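PDB 6JU8: tyrosinase from Aspergillus oryzae, which probably hydroxylates L-tyrosine and oxidises L-dopa to L-dopaquinone with molecular oxygen at a pair of copper ions, reactions that lead towards melanin. Local coordinates for residues M122-I126 / W138-A142; W150-A156 / E167-P171; L229-C234 / A357-S362. The protein carries 1 engineered substitution. The contacts are given in a common frame with arbitrary orientation. Numbering follows the deposited sequence.

Contact 1 of 3, residues M122-I126 / W138-A142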
loop_
_atom_site.group_PDB
_atom_site.type_symbol
_atom_site.label_atom_id
_atom_site.label_comp_id
_atom_site.label_asym_id
_atom_site.label_seq_id
_atom_site.Cartn_x
_atom_site.Cartn_y
_atom_site.Cartn_z
ATOM N N MET A 122 23.159 -10.239 -13.953
ATOM C CA MET A 122 22.409 -11.211 -14.765
ATOM C C MET A 122 23.317 -12.308 -15.287
ATOM O O MET A 122 22.992 -13.488 -15.271
ATOM C CB MET A 122 21.776 -10.531 -15.985
ATOM C CG MET A 122 20.603 -9.610 -15.657
ATOM S SD MET A 122 19.966 -8.893 -17.187
ATOM C CE MET A 122 18.465 -8.132 -16.553
ATOM N N LEU A 123 24.500 -11.919 -15.758
ATOM C CA LEU A 123 25.448 -12.935 -16.214
ATOM C C LEU A 123 25.825 -13.896 -15.104
ATOM O O LEU A 123 25.975 -15.095 -15.371
ATOM C CB LEU A 123 26.696 -12.235 -16.755
ATOM C CG LEU A 123 26.517 -11.401 -18.019
ATOM C CD1 LEU A 123 27.891 -10.951 -18.528
ATOM C CD2 LEU A 123 25.743 -12.166 -19.081
ATOM N N ASP A 124 26.052 -13.414 -13.885
ATOM C CA ASP A 124 26.365 -14.294 -12.752
ATOM C C ASP A 124 25.186 -15.213 -12.448
ATOM O O ASP A 124 25.367 -16.402 -12.157
ATOM C CB ASP A 124 26.708 -13.474 -11.499
ATOM C CG ASP A 124 27.990 -12.686 -11.606
ATOM O OD1 ASP A 124 28.997 -13.252 -12.049
ATOM O OD2 ASP A 124 28.031 -11.487 -11.253
ATOM N N PHE A 125 23.961 -14.684 -12.491
ATOM C CA PHE A 125 22.770 -15.515 -12.283
ATOM C C PHE A 125 22.711 -16.648 -13.302
ATOM O O PHE A 125 22.443 -17.799 -12.934
ATOM C CB PHE A 125 21.501 -14.660 -12.379
ATOM C CG PHE A 125 20.236 -15.494 -12.273
ATOM C CD1 PHE A 125 19.725 -15.830 -11.032
ATOM C CD2 PHE A 125 19.587 -15.942 -13.414
ATOM C CE1 PHE A 125 18.596 -16.628 -10.933
ATOM C CE2 PHE A 125 18.455 -16.733 -13.317
ATOM C CZ PHE A 125 17.966 -17.075 -12.070
ATOM N N ILE A 126 22.954 -16.355 -14.569
ATOM C CA ILE A 126 22.901 -17.379 -15.624
ATOM C C ILE A 126 23.989 -18.412 -15.395
ATOM O O ILE A 126 23.711 -19.611 -15.486
ATOM C CB ILE A 126 23.074 -16.734 -17.025
ATOM C CG1 ILE A 126 21.889 -15.845 -17.373
ATOM C CG2 ILE A 126 23.343 -17.798 -18.081
ATOM C CD1 ILE A 126 22.109 -14.858 -18.493
ATOM N N TRP A 138 19.506 -17.943 -22.581
ATOM C CA TRP A 138 19.478 -16.989 -21.467
ATOM C C TRP A 138 20.485 -15.865 -21.657
ATOM O O TRP A 138 20.226 -14.681 -21.393
ATOM C CB TRP A 138 19.680 -17.712 -20.120
ATOM C CG TRP A 138 18.401 -18.359 -19.656
ATOM C CD1 TRP A 138 17.818 -19.458 -20.225
ATOM C CD2 TRP A 138 17.538 -17.982 -18.575
ATOM N NE1 TRP A 138 16.656 -19.786 -19.563
ATOM C CE2 TRP A 138 16.456 -18.896 -18.543
ATOM C CE3 TRP A 138 17.560 -16.966 -17.617
ATOM C CZ2 TRP A 138 15.424 -18.824 -17.611
ATOM C CZ3 TRP A 138 16.532 -16.893 -16.691
ATOM C CH2 TRP A 138 15.469 -17.817 -16.684
ATOM N N GLU A 139 21.667 -16.226 -22.154
ATOM C CA GLU A 139 22.698 -15.223 -22.415
ATOM C C GLU A 139 22.236 -14.245 -23.492
ATOM O O GLU A 139 22.451 -13.040 -23.343
ATOM C CB GLU A 139 24.026 -15.896 -22.803
ATOM C CG GLU A 139 24.724 -16.609 -21.644
ATOM C CD GLU A 139 25.895 -17.445 -22.117
ATOM O OE1 GLU A 139 26.263 -17.273 -23.302
ATOM O OE2 GLU A 139 26.447 -18.269 -21.350
ATOM N N ASN A 140 21.619 -14.758 -24.555
ATOM C CA ASN A 140 21.074 -13.930 -25.612
ATOM C C ASN A 140 20.091 -12.903 -25.059
ATOM O O ASN A 140 20.076 -11.734 -25.445
ATOM C CB ASN A 140 20.347 -14.803 -26.642
ATOM C CG ASN A 140 19.776 -13.932 -27.749
ATOM O OD1 ASN A 140 20.536 -13.471 -28.605
ATOM N ND2 ASN A 140 18.467 -13.699 -27.732
ATOM N N GLU A 141 19.227 -13.363 -24.143
ATOM C CA GLU A 141 18.252 -12.429 -23.561
ATOM C C GLU A 141 18.921 -11.398 -22.665
ATOM O O GLU A 141 18.558 -10.218 -22.702
ATOM C CB GLU A 141 17.187 -13.206 -22.796
ATOM C CG GLU A 141 16.314 -14.065 -23.684
ATOM C CD GLU A 141 15.199 -13.350 -24.397
ATOM O OE1 GLU A 141 14.879 -12.182 -24.096
ATOM O OE2 GLU A 141 14.594 -13.975 -25.287
ATOM N N ALA A 142 19.915 -11.770 -21.863
ATOM C CA ALA A 142 20.635 -10.763 -21.091
ATOM C C ALA A 142 21.316 -9.720 -21.955
ATOM O O ALA A 142 21.400 -8.536 -21.602
ATOM C CB ALA A 142 21.712 -11.429 -20.231
#
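Residues 122-126 and 138-142 are the facing turns of an antiparallel helical hairpin, formed where helix 103-129, which carries the copper ligand His107 nearer its N-terminus, is followed after a short connection by helix 135-144. The local axes run at 172° and approach to 10.1 Å, so side chains bridge most of the gap, Ile126 CD1 reaching the backbone of the second helix, 3.5 Å from Trp138 O. Trp138 opens the second segment opposite Ile126, with their CA atoms 6.8 Å apart. Its CB lies 4.0 Å from CG1 of Ile126, while the far side of the indole meets Phe125, Phe125 CE2 standing 3.9 Å from Trp138 CZ3 at the edge of the phenyl ring. Glu139 contributes the aliphatic part of its chain, with CG 4.0 Å from CG2 of Ile126. Glu141 OE1 is hydrogen-bonded to Gln42 on helix 41-55. That third helix also touches Phe125, Ile126 and Trp138, so the hairpin is packed against it, well away from the copper centre. One turn after Trp138, Ala142 points back at the first helix. Its small methyl group lets Met122, Leu123 and Ile126 converge on a single position: Ala142 CB lies 4.3 Å from Met122 SD, 4.3 Å from Leu123 CD2 and 3.9 Å from Ile126 CD1.

Contact 2 of 3, residues W150-A156 / E167-P171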
loop_
_atom_site.group_PDB
_atom_site.type_symbol
_atom_site.label_atom_id
_atom_site.label_comp_id
_atom_site.label_asym_id
_atom_site.label_seq_id
_atom_site.Cartn_x
_atom_site.Cartn_y
_atom_site.Cartn_z
ATOM N N TRP A 150 10.128 4.317 -17.635
ATOM C CA TRP A 150 8.730 4.616 -17.318
ATOM C C TRP A 150 8.267 5.849 -18.077
ATOM O O TRP A 150 8.740 6.963 -17.830
ATOM C CB TRP A 150 8.574 4.847 -15.817
ATOM C CG TRP A 150 7.222 5.386 -15.440
ATOM C CD1 TRP A 150 6.008 4.977 -15.905
ATOM C CD2 TRP A 150 6.990 6.447 -14.497
ATOM N NE1 TRP A 150 5.020 5.733 -15.313
ATOM C CE2 TRP A 150 5.591 6.638 -14.454
ATOM C CE3 TRP A 150 7.819 7.258 -13.716
ATOM C CZ2 TRP A 150 4.991 7.603 -13.642
ATOM C CZ3 TRP A 150 7.225 8.222 -12.914
ATOM C CH2 TRP A 150 5.828 8.388 -12.889
ATOM N N ASP A 151 7.353 5.634 -19.018
ATOM C CA ASP A 151 6.820 6.761 -19.781
ATOM C C ASP A 151 5.724 7.450 -18.978
ATOM O O ASP A 151 4.529 7.150 -19.080
ATOM C CB ASP A 151 6.310 6.327 -21.159
ATOM C CG ASP A 151 6.192 7.555 -22.069
ATOM O OD1 ASP A 151 6.066 8.678 -21.555
ATOM O OD2 ASP A 151 6.266 7.359 -23.302
ATOM N N PHE A 152 6.156 8.389 -18.137
ATOM C CA PHE A 152 5.232 9.093 -17.241
ATOM C C PHE A 152 4.256 9.984 -18.010
ATOM O O PHE A 152 3.274 10.463 -17.419
ATOM C CB PHE A 152 5.974 9.869 -16.144
ATOM C CG PHE A 152 7.005 10.858 -16.639
ATOM C CD1 PHE A 152 6.623 11.993 -17.347
ATOM C CD2 PHE A 152 8.364 10.647 -16.418
ATOM C CE1 PHE A 152 7.592 12.895 -17.802
ATOM C CE2 PHE A 152 9.340 11.545 -16.830
ATOM C CZ PHE A 152 8.935 12.677 -17.536
ATOM N N ALA A 153 4.501 10.245 -19.295
ATOM C CA ALA A 153 3.680 11.143 -20.093
ATOM C C ALA A 153 2.782 10.408 -21.078
ATOM O O ALA A 153 2.028 11.068 -21.801
ATOM C CB ALA A 153 4.576 12.134 -20.810
ATOM N N ARG A 154 2.819 9.086 -21.120
ATOM C CA ARG A 154 2.025 8.289 -22.044
ATOM C C ARG A 154 0.830 7.695 -21.305
ATOM O O ARG A 154 0.995 7.128 -20.223
ATOM C CB ARG A 154 2.881 7.149 -22.613
ATOM C CG ARG A 154 2.160 6.316 -23.679
ATOM C CD ARG A 154 3.127 5.253 -24.199
ATOM N NE ARG A 154 2.490 4.471 -25.249
ATOM C CZ ARG A 154 2.909 3.270 -25.638
ATOM N NH1 ARG A 154 3.940 2.687 -25.063
ATOM N NH2 ARG A 154 2.267 2.641 -26.608
ATOM N N PHE A 155 -0.373 7.781 -21.859
ATOM C CA PHE A 155 -1.523 7.165 -21.205
ATOM C C PHE A 155 -1.323 5.660 -21.141
ATOM O O PHE A 155 -0.946 5.040 -22.148
ATOM C CB PHE A 155 -2.784 7.489 -22.020
ATOM C CG PHE A 155 -3.126 8.960 -22.020
ATOM C CD1 PHE A 155 -3.062 9.723 -20.859
ATOM C CD2 PHE A 155 -3.522 9.584 -23.196
ATOM C CE1 PHE A 155 -3.438 11.053 -20.896
ATOM C CE2 PHE A 155 -3.915 10.916 -23.234
ATOM C CZ PHE A 155 -3.872 11.660 -22.071
ATOM N N ALA A 156 -1.560 5.052 -19.978
ATOM C CA ALA A 156 -1.441 3.613 -19.813
ATOM C C ALA A 156 -2.449 2.876 -20.689
ATOM O O ALA A 156 -3.578 3.331 -20.866
ATOM C CB ALA A 156 -1.730 3.221 -18.364
ATOM N N GLU A 167 -5.458 7.789 -18.787
ATOM C CA GLU A 167 -4.863 7.982 -17.473
ATOM C C GLU A 167 -3.347 7.783 -17.497
ATOM O O GLU A 167 -2.887 6.732 -17.982
ATOM C CB GLU A 167 -5.435 6.981 -16.438
ATOM C CG GLU A 167 -5.079 7.271 -14.995
ATOM C CD GLU A 167 -5.369 6.209 -13.959
ATOM O OE1 GLU A 167 -5.676 5.038 -14.274
ATOM O OE2 GLU A 167 -5.292 6.508 -12.731
ATOM N N LEU A 168 -2.533 8.697 -16.965
ATOM C CA LEU A 168 -1.139 8.394 -16.694
ATOM C C LEU A 168 -1.066 7.508 -15.463
ATOM O O LEU A 168 -1.887 7.621 -14.542
ATOM C CB LEU A 168 -0.382 9.707 -16.479
ATOM C CG LEU A 168 -0.504 10.769 -17.571
ATOM C CD1 LEU A 168 0.221 12.036 -17.137
ATOM C CD2 LEU A 168 0.065 10.232 -18.877
ATOM N N ARG A 169 -0.103 6.602 -15.423
ATOM C CA ARG A 169 -0.037 5.667 -14.307
ATOM C C ARG A 169 1.404 5.319 -13.983
ATOM O O ARG A 169 2.251 5.226 -14.889
ATOM C CB ARG A 169 -0.728 4.336 -14.635
ATOM C CG ARG A 169 -2.235 4.457 -14.905
ATOM C CD ARG A 169 -2.783 3.043 -15.109
ATOM N NE ARG A 169 -4.143 3.066 -15.656
ATOM C CZ ARG A 169 -4.717 1.972 -16.143
ATOM N NH1 ARG A 169 -4.032 0.825 -16.159
ATOM N NH2 ARG A 169 -5.958 2.046 -16.614
ATOM N N LEU A 170 1.664 5.029 -12.703
ATOM C CA LEU A 170 2.903 4.294 -12.410
ATOM C C LEU A 170 2.975 2.976 -13.184
ATOM O O LEU A 170 1.960 2.371 -13.519
ATOM C CB LEU A 170 3.002 3.952 -10.921
ATOM C CG LEU A 170 3.024 5.105 -9.932
ATOM C CD1 LEU A 170 3.351 4.641 -8.512
ATOM C CD2 LEU A 170 3.948 6.226 -10.339
ATOM N N PRO A 171 4.171 2.466 -13.459
ATOM C CA PRO A 171 4.276 1.175 -14.169
ATOM C C PRO A 171 3.490 0.067 -13.476
ATOM O O PRO A 171 3.485 -0.056 -12.239
ATOM C CB PRO A 171 5.769 0.830 -14.037
ATOM C CG PRO A 171 6.432 2.168 -13.938
ATOM C CD PRO A 171 5.490 3.025 -13.103
HETATM O O HOH W 1 1.731 6.642 -17.723
HETATM O O HOH W 2 -5.099 4.732 -19.171
#
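Neither segment forms regular helix or strand, yet they run antiparallel, Trp150 facing Pro171 and Phe155 facing Leu168. Residues 150-156 curl through an inverse gamma turn centred on Asp151 and a type I beta turn from Asp151 to Arg154, to which Asp151 OD1 adds an Asx turn by accepting from Ala153 N at 3.2 Å. Ala156 N donates to Glu167 O at 2.9 Å, and a water accepts from Arg169 N at 2.9 Å while lying 2.7 Å from Arg154 O, filling the space between the extended residues and the turn. Trp150 reaches across with its indole: NE1 donates to Arg169 O at 2.8 Å, and Pro171 CD sits 3.5 Å from the centroid of the five-membered ring, a CH-pi contact over its face. Leu168 pushes into the turn, its CD2 3.5 Å from Ala153 C and 3.7 Å from Phe155 CD1. Ala156 CB covers one face of the Arg169 guanidinium, whose NE forms a salt bridge with Glu167 OE1 at 2.9 Å; both charged side chains also engage Tyr246 of the second subunit. The Phe152 side chain, about 9 Å from a copper ion, meets the ring of His375. Backbone-directed polar bonds and tight apolar filling thus fix an irregular loop that borders the copper centre through Trp150 and Phe152 and the second subunit through Glu167 and Arg169.

Contact 3 of 3, residues L229-C234 / A357-S362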
loop_
_atom_site.group_PDB
_atom_site.type_symbol
_atom_site.label_atom_id
_atom_site.label_comp_id
_atom_site.label_asym_id
_atom_site.label_seq_id
_atom_site.Cartn_x
_atom_site.Cartn_y
_atom_site.Cartn_z
ATOM N N LEU A 229 11.589 15.543 7.557
ATOM C CA LEU A 229 10.954 14.308 7.047
ATOM C C LEU A 229 11.636 13.124 7.684
ATOM O O LEU A 229 12.869 13.040 7.605
ATOM C CB LEU A 229 11.141 14.267 5.521
ATOM C CG LEU A 229 10.524 15.435 4.732
ATOM C CD1 LEU A 229 10.759 15.261 3.240
ATOM C CD2 LEU A 229 9.041 15.497 5.057
ATOM N N PRO A 230 10.881 12.244 8.340
ATOM C CA PRO A 230 11.498 11.218 9.201
ATOM C C PRO A 230 12.030 9.974 8.508
ATOM O O PRO A 230 11.738 8.837 8.901
ATOM C CB PRO A 230 10.350 10.837 10.145
ATOM C CG PRO A 230 9.104 11.015 9.302
ATOM C CD PRO A 230 9.407 12.241 8.463
ATOM N N PHE A 231 12.874 10.166 7.495
ATOM C CA PHE A 231 13.448 9.055 6.732
ATOM C C PHE A 231 14.364 8.214 7.610
ATOM O O PHE A 231 14.570 7.047 7.259
ATOM C CB PHE A 231 14.170 9.582 5.499
ATOM C CG PHE A 231 13.211 10.192 4.509
ATOM C CD1 PHE A 231 12.186 9.461 3.931
ATOM C CD2 PHE A 231 13.330 11.529 4.148
ATOM C CE1 PHE A 231 11.331 10.017 3.012
ATOM C CE2 PHE A 231 12.502 12.082 3.189
ATOM C CZ PHE A 231 11.510 11.326 2.583
ATOM N N ASP A 232 14.878 8.734 8.720
ATOM C CA ASP A 232 15.619 7.913 9.661
ATOM C C ASP A 232 14.759 6.836 10.319
ATOM O O ASP A 232 15.298 5.832 10.799
ATOM C CB ASP A 232 16.246 8.814 10.747
ATOM C CG ASP A 232 15.282 9.741 11.460
ATOM O OD1 ASP A 232 14.306 10.230 10.859
ATOM O OD2 ASP A 232 15.481 9.990 12.680
ATOM N N LYS A 233 13.442 7.017 10.320
ATOM C CA LYS A 233 12.499 6.112 10.976
ATOM C C LYS A 233 11.890 5.105 10.015
ATOM O O LYS A 233 11.027 4.310 10.392
ATOM C CB LYS A 233 11.378 6.898 11.658
ATOM C CG LYS A 233 11.849 7.910 12.676
ATOM C CD LYS A 233 12.656 7.287 13.795
ATOM C CE LYS A 233 13.047 8.315 14.852
ATOM N NZ LYS A 233 13.782 7.622 15.955
ATOM N N CYS A 234 12.334 5.136 8.746
ATOM C CA CYS A 234 11.871 4.185 7.759
ATOM C C CYS A 234 12.796 2.990 7.624
ATOM O O CYS A 234 14.019 3.161 7.504
ATOM C CB CYS A 234 11.814 4.837 6.371
ATOM S SG CYS A 234 10.765 6.302 6.312
ATOM N N ALA A 357 3.904 12.055 2.475
ATOM C CA ALA A 357 5.249 12.254 1.926
ATOM C C ALA A 357 5.975 10.920 1.767
ATOM O O ALA A 357 5.684 9.929 2.448
ATOM C CB ALA A 357 6.071 13.156 2.833
ATOM N N GLY A 358 6.971 10.910 0.894
ATOM C CA GLY A 358 7.741 9.676 0.682
ATOM C C GLY A 358 8.996 9.978 -0.125
ATOM O O GLY A 358 9.267 11.087 -0.558
ATOM N N HIS A 359 9.784 8.916 -0.293
ATOM C CA HIS A 359 11.175 9.041 -0.685
ATOM C C HIS A 359 11.368 9.814 -1.980
ATOM O O HIS A 359 12.279 10.642 -2.070
ATOM C CB HIS A 359 11.812 7.635 -0.791
ATOM C CG HIS A 359 11.998 7.067 0.603
ATOM N ND1 HIS A 359 10.917 6.673 1.376
ATOM C CD2 HIS A 359 13.089 6.832 1.362
ATOM C CE1 HIS A 359 11.359 6.269 2.550
ATOM N NE2 HIS A 359 12.679 6.340 2.582
ATOM N N MET A 360 10.557 9.525 -3.003
ATOM C CA MET A 360 10.816 10.117 -4.306
ATOM C C MET A 360 10.744 11.642 -4.314
ATOM O O MET A 360 11.277 12.274 -5.243
ATOM C CB MET A 360 9.914 9.528 -5.397
ATOM C CG MET A 360 10.505 8.251 -5.996
ATOM S SD MET A 360 11.848 8.587 -7.174
ATOM C CE MET A 360 10.898 9.218 -8.566
ATOM N N SER A 361 10.101 12.263 -3.331
ATOM C CA SER A 361 10.032 13.736 -3.368
ATOM C C SER A 361 11.217 14.400 -2.703
ATOM O O SER A 361 11.296 15.633 -2.732
ATOM C CB SER A 361 8.759 14.247 -2.688
ATOM O OG SER A 361 8.904 14.105 -1.280
ATOM N N SER A 362 12.131 13.635 -2.146
ATOM C CA SER A 362 13.209 14.214 -1.344
ATOM C C SER A 362 14.544 13.853 -1.975
ATOM O O SER A 362 14.950 12.680 -2.030
ATOM C CB SER A 362 13.092 13.635 0.078
ATOM O OG SER A 362 14.226 14.011 0.832
HETATM O O HOH W 3 14.628 6.102 4.614
#
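This is a buried, mainly aromatic contact between two loops far apart in sequence: residues 229-234, which leave strand 225-229, and residues 357-362, which lead from the short strand 356-357 towards helix 371-389, one of the helices around the dicopper centre. Each contains a short 3-10 segment, 231-233 and 359-361, with i+3 backbone bonds such as Lys233 N to Pro230 O at 2.9 Å and Ser362 N to His359 O at 3.0 Å. Phe231 is the main bridge. Its edge is directed at the face of the His359 imidazole in an edge-to-face pair, centroids 4.5 Å apart and planes inclined at 56°, with Phe231 CD1 3.4 Å from His359 NE2. The far end of the phenyl ring reaches the backbone and side chain of the second loop, CZ lying 3.9 Å from Gly358 O and CE2 3.5 Å from Ser362 OG. Cys234 SG approaches the same imidazole obliquely, 3.8 Å from His359 CE1, and Leu229 adds a looser apolar contact, its CD2 4.4 Å from Ala357 CB. A water lies 2.8 Å from both Phe231 O, to which it donates, and His359 NE2. Beyond the interface, Met360 O is hydrogen-bonded to ND1 of the copper ligand His336. Direct ring packing backed by one water therefore joins the two loops, and the second of them, through Met360 O, accepts the ND1 proton of His336 and so probably helps to orient that copper ligand.

The three contacts lie apart along the chain without touching, contacts 2 and 3 coming nearest at about 6 Å between closest atoms. Contact 1 is peripheral, about 23 Å between its centre and that of the chain, partly buried, and joins regular helices through apolar packing alone. Contacts 2 and 3 are buried and join loops, and both border the copper-site helices 328-340 and 371-389: Phe152 and Met360 each pack against His375. Their chemistry differs: contact 2 relies on direct hydrogen bonds and waters, with a salt bridge inside its second segment, and reaches the second subunit, whereas contact 3 combines an aromatic pair with a single bridging water and stays within its own chain.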